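Local coordinates for SWD1-like protein (Myceliophthora thermophila, PDB 6E29) that probably serves, through its WD-repeat beta-propeller domain, as a protein-binding subunit of the COMPASS histone H3 methyltransferase complex, at residues G47-I51 with A60-R64; D131-L135 with Y146-S150. All coordinates share one frame; numbering follows the deposited sequence. Where two conformers were deposited one is given.

Contact 1: G47-I51 with A60-R64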
ATOM      1  N   GLY B  47     -16.444   8.147  -1.059  1.00 44.36           N
ATOM      2  CA  GLY B  47     -16.581   6.716  -1.191  1.00 44.29           C
ATOM      3  C   GLY B  47     -16.787   6.226  -2.606  1.00 39.67           C
ATOM      4  O   GLY B  47     -16.740   5.010  -2.838  1.00 46.84           O
ATOM      5  N   THR B  48     -16.976   7.122  -3.570  1.00 39.23           N
ATOM      6  CA  THR B  48     -17.112   6.672  -4.949  1.00 39.42           C
ATOM      7  C   THR B  48     -15.756   6.252  -5.524  1.00 39.57           C
ATOM      8  O   THR B  48     -14.714   6.823  -5.198  1.00 40.46           O
ATOM      9  CB  THR B  48     -17.727   7.770  -5.817  1.00 41.68           C
ATOM     10  OG1 THR B  48     -18.932   8.239  -5.211  1.00 46.88           O
ATOM     11  CG2 THR B  48     -18.037   7.238  -7.213  1.00 41.50           C
ATOM     12  N   VAL B  49     -15.782   5.246  -6.401  1.00 38.75           N
ATOM     13  CA  VAL B  49     -14.607   4.804  -7.133  1.00 35.29           C
ATOM     14  C   VAL B  49     -14.822   5.051  -8.616  1.00 36.08           C
ATOM     15  O   VAL B  49     -15.899   4.763  -9.140  1.00 41.72           O
ATOM     16  CB  VAL B  49     -14.304   3.320  -6.876  1.00 34.82           C
ATOM     17  CG1 VAL B  49     -13.110   2.876  -7.762  1.00 38.67           C
ATOM     18  CG2 VAL B  49     -13.965   3.135  -5.389  1.00 36.84           C
ATOM     19  N   VAL B  50     -13.812   5.632  -9.276  1.00 37.55           N
ATOM     20  CA  VAL B  50     -13.905   6.022 -10.674  1.00 35.41           C
ATOM     21  C   VAL B  50     -12.878   5.235 -11.481  1.00 34.25           C
ATOM     22  O   VAL B  50     -11.720   5.096 -11.078  1.00 36.26           O
ATOM     23  CB  VAL B  50     -13.723   7.545 -10.855  1.00 50.23           C
ATOM     24  CG1 VAL B  50     -13.851   7.933 -12.336  1.00 41.92           C
ATOM     25  CG2 VAL B  50     -14.780   8.280 -10.046  1.00 46.44           C
ATOM     26  N   ILE B  51     -13.321   4.680 -12.594  1.00 37.44           N
ATOM     27  CA  ILE B  51     -12.465   3.958 -13.522  1.00 35.15           C
ATOM     28  C   ILE B  51     -12.278   4.884 -14.718  1.00 36.43           C
ATOM     29  O   ILE B  51     -13.248   5.181 -15.416  1.00 40.19           O
ATOM     30  CB  ILE B  51     -13.105   2.635 -13.963  1.00 36.62           C
ATOM     31  CG1 ILE B  51     -13.450   1.763 -12.728  1.00 36.56           C
ATOM     32  CG2 ILE B  51     -12.238   1.965 -15.019  1.00 36.39           C
ATOM     33  CD1 ILE B  51     -12.243   1.652 -11.727  1.00 34.16           C
ATOM     34  N   ALA B  60     -14.933   5.856 -17.501  1.00 46.29           N
ATOM     35  CA  ALA B  60     -15.536   4.655 -18.053  1.00 43.24           C
ATOM     36  C   ALA B  60     -16.646   4.142 -17.161  1.00 51.53           C
ATOM     37  O   ALA B  60     -17.685   3.703 -17.659  1.00 52.77           O
ATOM     38  CB  ALA B  60     -14.493   3.560 -18.250  1.00 50.07           C
ATOM     39  N   ARG B  61     -16.461   4.205 -15.847  1.00 44.98           N
ATOM     40  CA  ARG B  61     -17.586   3.910 -14.974  1.00 57.69           C
ATOM     41  C   ARG B  61     -17.333   4.460 -13.582  1.00 43.17           C
ATOM     42  O   ARG B  61     -16.195   4.735 -13.186  1.00 40.58           O
ATOM     43  CB  ARG B  61     -17.871   2.411 -14.932  1.00 62.23           C
ATOM     44  CG  ARG B  61     -16.687   1.554 -14.606  1.00 57.55           C
ATOM     45  CD  ARG B  61     -17.145   0.152 -14.179  1.00 50.63           C
ATOM     46  NE  ARG B  61     -18.309  -0.372 -14.894  1.00 70.53           N
ATOM     47  CZ  ARG B  61     -18.212  -1.078 -16.017  1.00 59.98           C
ATOM     48  NH1 ARG B  61     -17.008  -1.311 -16.520  1.00 80.17           N
ATOM     49  NH2 ARG B  61     -19.284  -1.567 -16.617  1.00 51.21           N
ATOM     50  N   LYS B  62     -18.436   4.675 -12.874  1.00 44.36           N
ATOM     51  CA  LYS B  62     -18.430   5.114 -11.484  1.00 50.76           C
ATOM     52  C   LYS B  62     -19.055   4.017 -10.626  1.00 59.49           C
ATOM     53  O   LYS B  62     -20.160   3.544 -10.933  1.00 52.87           O
ATOM     54  CB  LYS B  62     -19.209   6.428 -11.331  1.00 46.33           C
ATOM     55  CG  LYS B  62     -18.511   7.675 -11.898  1.00 43.95           C
ATOM     56  CD  LYS B  62     -19.487   8.817 -12.050  1.00 62.14           C
ATOM     57  CE  LYS B  62     -18.799  10.172 -12.055  1.00 62.91           C
ATOM     58  NZ  LYS B  62     -17.705  10.212 -13.064  1.00 79.47           N
ATOM     59  N   LEU B  63     -18.357   3.637  -9.545  1.00 51.57           N
ATOM     60  CA  LEU B  63     -18.762   2.586  -8.617  1.00 44.64           C
ATOM     61  C   LEU B  63     -19.076   3.225  -7.274  1.00 48.47           C
ATOM     62  O   LEU B  63     -18.205   3.845  -6.653  1.00 49.30           O
ATOM     63  CB  LEU B  63     -17.665   1.528  -8.458  1.00 41.50           C
ATOM     64  CG  LEU B  63     -17.034   1.054  -9.780  1.00 45.86           C
ATOM     65  CD1 LEU B  63     -15.719   0.328  -9.498  1.00 46.45           C
ATOM     66  CD2 LEU B  63     -17.985   0.152 -10.556  1.00 56.65           C
ATOM     67  N   ARG B  64     -20.311   3.074  -6.825  1.00 45.78           N
ATOM     68  CA  ARG B  64     -20.743   3.671  -5.563  1.00 49.76           C
ATOM     69  C   ARG B  64     -21.123   2.528  -4.634  1.00 58.92           C
ATOM     70  O   ARG B  64     -22.176   1.904  -4.784  1.00 56.08           O
ATOM     71  CB  ARG B  64     -21.875   4.684  -5.810  1.00 53.27           C
ATOM     72  CG  ARG B  64     -21.540   5.633  -6.988  1.00 57.14           C
ATOM     73  CD  ARG B  64     -22.400   6.896  -7.050  1.00 63.83           C
ATOM     74  NE  ARG B  64     -22.547   7.412  -8.412  1.00 60.29           N
ATOM     75  CZ  ARG B  64     -22.203   8.644  -8.783  1.00 76.71           C
ATOM     76  NH1 ARG B  64     -21.648   9.460  -7.892  1.00 79.24           N
ATOM     77  NH2 ARG B  64     -22.382   9.053 -10.044  1.00 69.77           N
TER
HETATM   78  O   HOH W   1     -17.703   3.063  -4.014  1.00 35.65           O
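Leu63 lies against Val49 and Ile51 where strands 48-53 and 58-64 run antiparallel as a hairpin, the outer strand pair of a WD-type beta-propeller blade. Its CB lies obliquely beside Val49 O, 3.7 Å away, and CG stays near the same oxygen. With CG anti to its carbonyl carbon (chi1 -46°), the branch carries CD1 between two neighbours: Leu63 CD1 is 4.0 Å from Val49 CG1 and 4.2 Å from Ile51 CG1. Beta-branched Val49 and Ile51 suit an extended strand; both also touch Leu82 of strand 81-86, so the next blade covers this apolar face. Beside Ile51, Arg61 lends its aliphatic part, Arg61 CG reaching Ile51 CG1 at 3.7 Å. On the reverse face Thr48 and Arg64 run side by side, methyl CG2 of Thr48 touching the CG methylene of Arg64.

Val49 and Leu63 exchange two nearly straight bonds, Val49 N to Leu63 O at 2.8 Å and Leu63 N to Val49 O at 2.7 Å. Farther along, a classic beta bulge sets two residues, Ala60 and Arg61, opposite the single Ile51, whose O takes Ala60 N at 2.8 Å and Arg61 N more weakly. Val50 instead bonds by its backbone to Ser42, and a water donates to Gly47 O and Leu63 O. The Leu63 face is thus mainly apolar, with Arg61 at its edge; the other mixes buried Thr48 and Val50 with Lys62 and Arg64.

Contact 2: D131-L135 with Y146-S150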
ATOM      1  N   ASP B 131      -7.018  -2.261  15.105  1.00 38.78           N
ATOM      2  CA  ASP B 131      -7.609  -3.592  15.125  1.00 46.42           C
ATOM      3  C   ASP B 131      -6.645  -4.592  14.493  1.00 37.21           C
ATOM      4  O   ASP B 131      -5.635  -4.215  13.893  1.00 30.86           O
ATOM      5  CB  ASP B 131      -8.961  -3.611  14.435  1.00 41.27           C
ATOM      6  CG  ASP B 131      -9.949  -4.474  15.164  1.00 70.87           C
ATOM      7  OD1 ASP B 131      -9.496  -5.497  15.789  1.00 48.67           O
ATOM      8  OD2 ASP B 131     -11.152  -4.092  15.133  1.00 54.16           O
ATOM      9  N   GLN B 132      -6.966  -5.883  14.651  1.00 40.86           N
ATOM     10  CA  GLN B 132      -6.083  -6.941  14.185  1.00 36.93           C
ATOM     11  C   GLN B 132      -6.115  -7.055  12.663  1.00 37.29           C
ATOM     12  O   GLN B 132      -7.193  -6.977  12.062  1.00 32.13           O
ATOM     13  CB  GLN B 132      -6.512  -8.282  14.794  1.00 37.54           C
ATOM     14  CG  GLN B 132      -6.641  -8.249  16.307  1.00 56.72           C
ATOM     15  CD  GLN B 132      -7.773  -9.140  16.825  1.00 72.58           C
ATOM     16  OE1 GLN B 132      -7.512 -10.145  17.488  1.00 76.13           O
ATOM     17  NE2 GLN B 132      -9.036  -8.767  16.531  1.00 66.40           N
ATOM     18  N   PRO B 133      -4.979  -7.335  12.023  1.00 28.96           N
ATOM     19  CA  PRO B 133      -4.974  -7.507  10.559  1.00 28.63           C
ATOM     20  C   PRO B 133      -5.656  -8.806  10.183  1.00 30.52           C
ATOM     21  O   PRO B 133      -5.697  -9.734  10.974  1.00 31.65           O
ATOM     22  CB  PRO B 133      -3.486  -7.563  10.209  1.00 36.41           C
ATOM     23  CG  PRO B 133      -2.832  -8.122  11.453  1.00 34.12           C
ATOM     24  CD  PRO B 133      -3.644  -7.533  12.597  1.00 29.93           C
ATOM     25  N   MET B 134      -6.211  -8.856   8.968  1.00 30.37           N
ATOM     26  CA  MET B 134      -7.072  -9.983   8.604  1.00 45.33           C
ATOM     27  C   MET B 134      -6.736 -10.537   7.222  1.00 34.85           C
ATOM     28  O   MET B 134      -6.419  -9.788   6.298  1.00 33.53           O
ATOM     29  CB  MET B 134      -8.567  -9.583   8.616  1.00 39.27           C
ATOM     30  CG  MET B 134      -9.087  -9.030   9.926  1.00 40.49           C
ATOM     31  SD  MET B 134      -9.180 -10.284  11.221  1.00 50.16           S
ATOM     32  CE  MET B 134     -10.397 -11.357  10.524  1.00 41.58           C
ATOM     33  N   LEU B 135      -6.791 -11.862   7.105  1.00 32.05           N
ATOM     34  CA  LEU B 135      -6.775 -12.566   5.831  1.00 38.89           C
ATOM     35  C   LEU B 135      -8.192 -13.080   5.574  1.00 35.14           C
ATOM     36  O   LEU B 135      -8.745 -13.843   6.381  1.00 37.23           O
ATOM     37  CB  LEU B 135      -5.760 -13.705   5.867  1.00 34.30           C
ATOM     38  CG  LEU B 135      -5.463 -14.393   4.540  1.00 43.27           C
ATOM     39  CD1 LEU B 135      -5.025 -13.357   3.586  1.00 55.27           C
ATOM     40  CD2 LEU B 135      -4.346 -15.421   4.693  1.00 54.82           C
ATOM     41  N   TYR B 146      -9.781 -14.821   8.678  1.00 39.77           N
ATOM     42  CA  TYR B 146      -8.713 -15.413   9.476  1.00 39.18           C
ATOM     43  C   TYR B 146      -7.926 -14.302  10.137  1.00 37.06           C
ATOM     44  O   TYR B 146      -7.477 -13.385   9.439  1.00 44.02           O
ATOM     45  CB  TYR B 146      -7.777 -16.227   8.606  1.00 39.39           C
ATOM     46  CG  TYR B 146      -8.489 -17.377   7.956  1.00 40.95           C
ATOM     47  CD1 TYR B 146      -9.017 -17.255   6.695  1.00 43.69           C
ATOM     48  CD2 TYR B 146      -8.629 -18.592   8.622  1.00 46.83           C
ATOM     49  CE1 TYR B 146      -9.665 -18.300   6.092  1.00 43.64           C
ATOM     50  CE2 TYR B 146      -9.288 -19.641   8.038  1.00 45.72           C
ATOM     51  CZ  TYR B 146      -9.794 -19.486   6.755  1.00 48.89           C
ATOM     52  OH  TYR B 146     -10.472 -20.509   6.132  1.00 55.82           O
ATOM     53  N   VAL B 147      -7.758 -14.361  11.462  1.00 37.47           N
ATOM     54  CA  VAL B 147      -6.998 -13.299  12.135  1.00 35.69           C
ATOM     55  C   VAL B 147      -5.515 -13.458  11.809  1.00 45.32           C
ATOM     56  O   VAL B 147      -4.966 -14.571  11.842  1.00 43.02           O
ATOM     57  CB  VAL B 147      -7.212 -13.329  13.661  1.00 39.60           C
ATOM     58  CG1 VAL B 147      -6.365 -12.206  14.337  1.00 44.58           C
ATOM     59  CG2 VAL B 147      -8.634 -13.185  14.028  1.00 51.43           C
ATOM     60  N   LEU B 148      -4.884 -12.408  11.541  1.00 33.69           N
ATOM     61  CA  LEU B 148      -3.440 -12.510  11.324  1.00 31.77           C
ATOM     62  C   LEU B 148      -2.681 -11.957  12.524  1.00 30.84           C
ATOM     63  O   LEU B 148      -3.195 -11.097  13.255  1.00 31.38           O
ATOM     64  CB  LEU B 148      -3.023 -11.734  10.060  1.00 39.08           C
ATOM     65  CG  LEU B 148      -3.347 -12.301   8.685  1.00 42.34           C
ATOM     66  CD1 LEU B 148      -2.978 -11.251   7.639  1.00 31.65           C
ATOM     67  CD2 LEU B 148      -2.547 -13.580   8.453  1.00 42.11           C
ATOM     68  N   PRO B 149      -1.486 -12.471  12.794  1.00 32.30           N
ATOM     69  CA  PRO B 149      -0.761 -12.046  13.999  1.00 36.55           C
ATOM     70  C   PRO B 149      -0.009 -10.749  13.771  1.00 34.03           C
ATOM     71  O   PRO B 149       0.521 -10.490  12.692  1.00 29.21           O
ATOM     72  CB  PRO B 149       0.221 -13.202  14.249  1.00 38.91           C
ATOM     73  CG  PRO B 149       0.555 -13.671  12.907  1.00 35.83           C
ATOM     74  CD  PRO B 149      -0.725 -13.485  12.035  1.00 38.09           C
ATOM     75  N   SER B 150       0.027  -9.915  14.801  1.00 26.16           N
ATOM     76  CA  SER B 150       0.897  -8.746  14.806  0.73 26.82           C
ATOM     77  C   SER B 150       2.227  -9.010  15.463  1.00 30.73           C
ATOM     78  O   SER B 150       3.210  -8.319  15.173  1.00 32.07           O
ATOM     79  CB  SER B 150       0.237  -7.583  15.548  0.73 44.85           C
ATOM     80  OG  SER B 150      -0.586  -6.830  14.682  0.73 30.39           O
TER
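Leu148 overlaps Pro133 and Leu135 together. Its CB lies 3.9 Å from Pro133 CG, while its CG comes 4.0 Å from Leu135 CB and CD1 rests on the backbone between Met134 and Leu135. Proline, with no N-H to donate, fits a place where only its carbonyl is used across the contact: Leu148 N bonds to Pro133 O at 2.9 Å, the donor tilted 30° from the carbonyl plane, and Pro133 CG packs beside Leu148 O. Next along, Leu135 N reaches Tyr146 O in the carbonyl plane, and Tyr146 N returns a bond to Leu135 O at 2.7 Å, bent to 139°. That oxygen also lies near the plane of the Tyr146 ring, at its edge. Met134 turns at both chi2 (-70°) and chi3, folding its flexible thioether back across the partner strand, so that Met134 SD is 3.8 Å from Val147 CA and the CE methyl lies over the Tyr146 carbonyl.

This hairpin is the outer strand pair of its propeller blade. Leu148 and Leu135 face the following blade, touching Ile179 and Tyr181 of strand 176-181, while Met134 pairs by its backbone with Ala126 of strand 123-128 on its hairpin's inner side.

Overall arrangement
Both contacts close short hairpins, and along the chain they follow in series, neither nesting nor crossing. Contact 1 comes first, joining the third and fourth strands of the sheet 28-64; the chain then builds the whole sheet 70-106 before contact 2 joins the third and fourth strands of the sheet 111-147. The two are therefore equivalent steps in different four-stranded antiparallel blades of the seven-bladed propeller, with one blade between them. The centres of contact 1 and contact 2 are about 28 Å apart, and the nearest atoms of contact 1 and contact 2 about 19 Å, without touching. Each secures its blade's outermost strand, after which the chain passes to the following blade: directly from contact 1, but past helix 161-171 from contact 2.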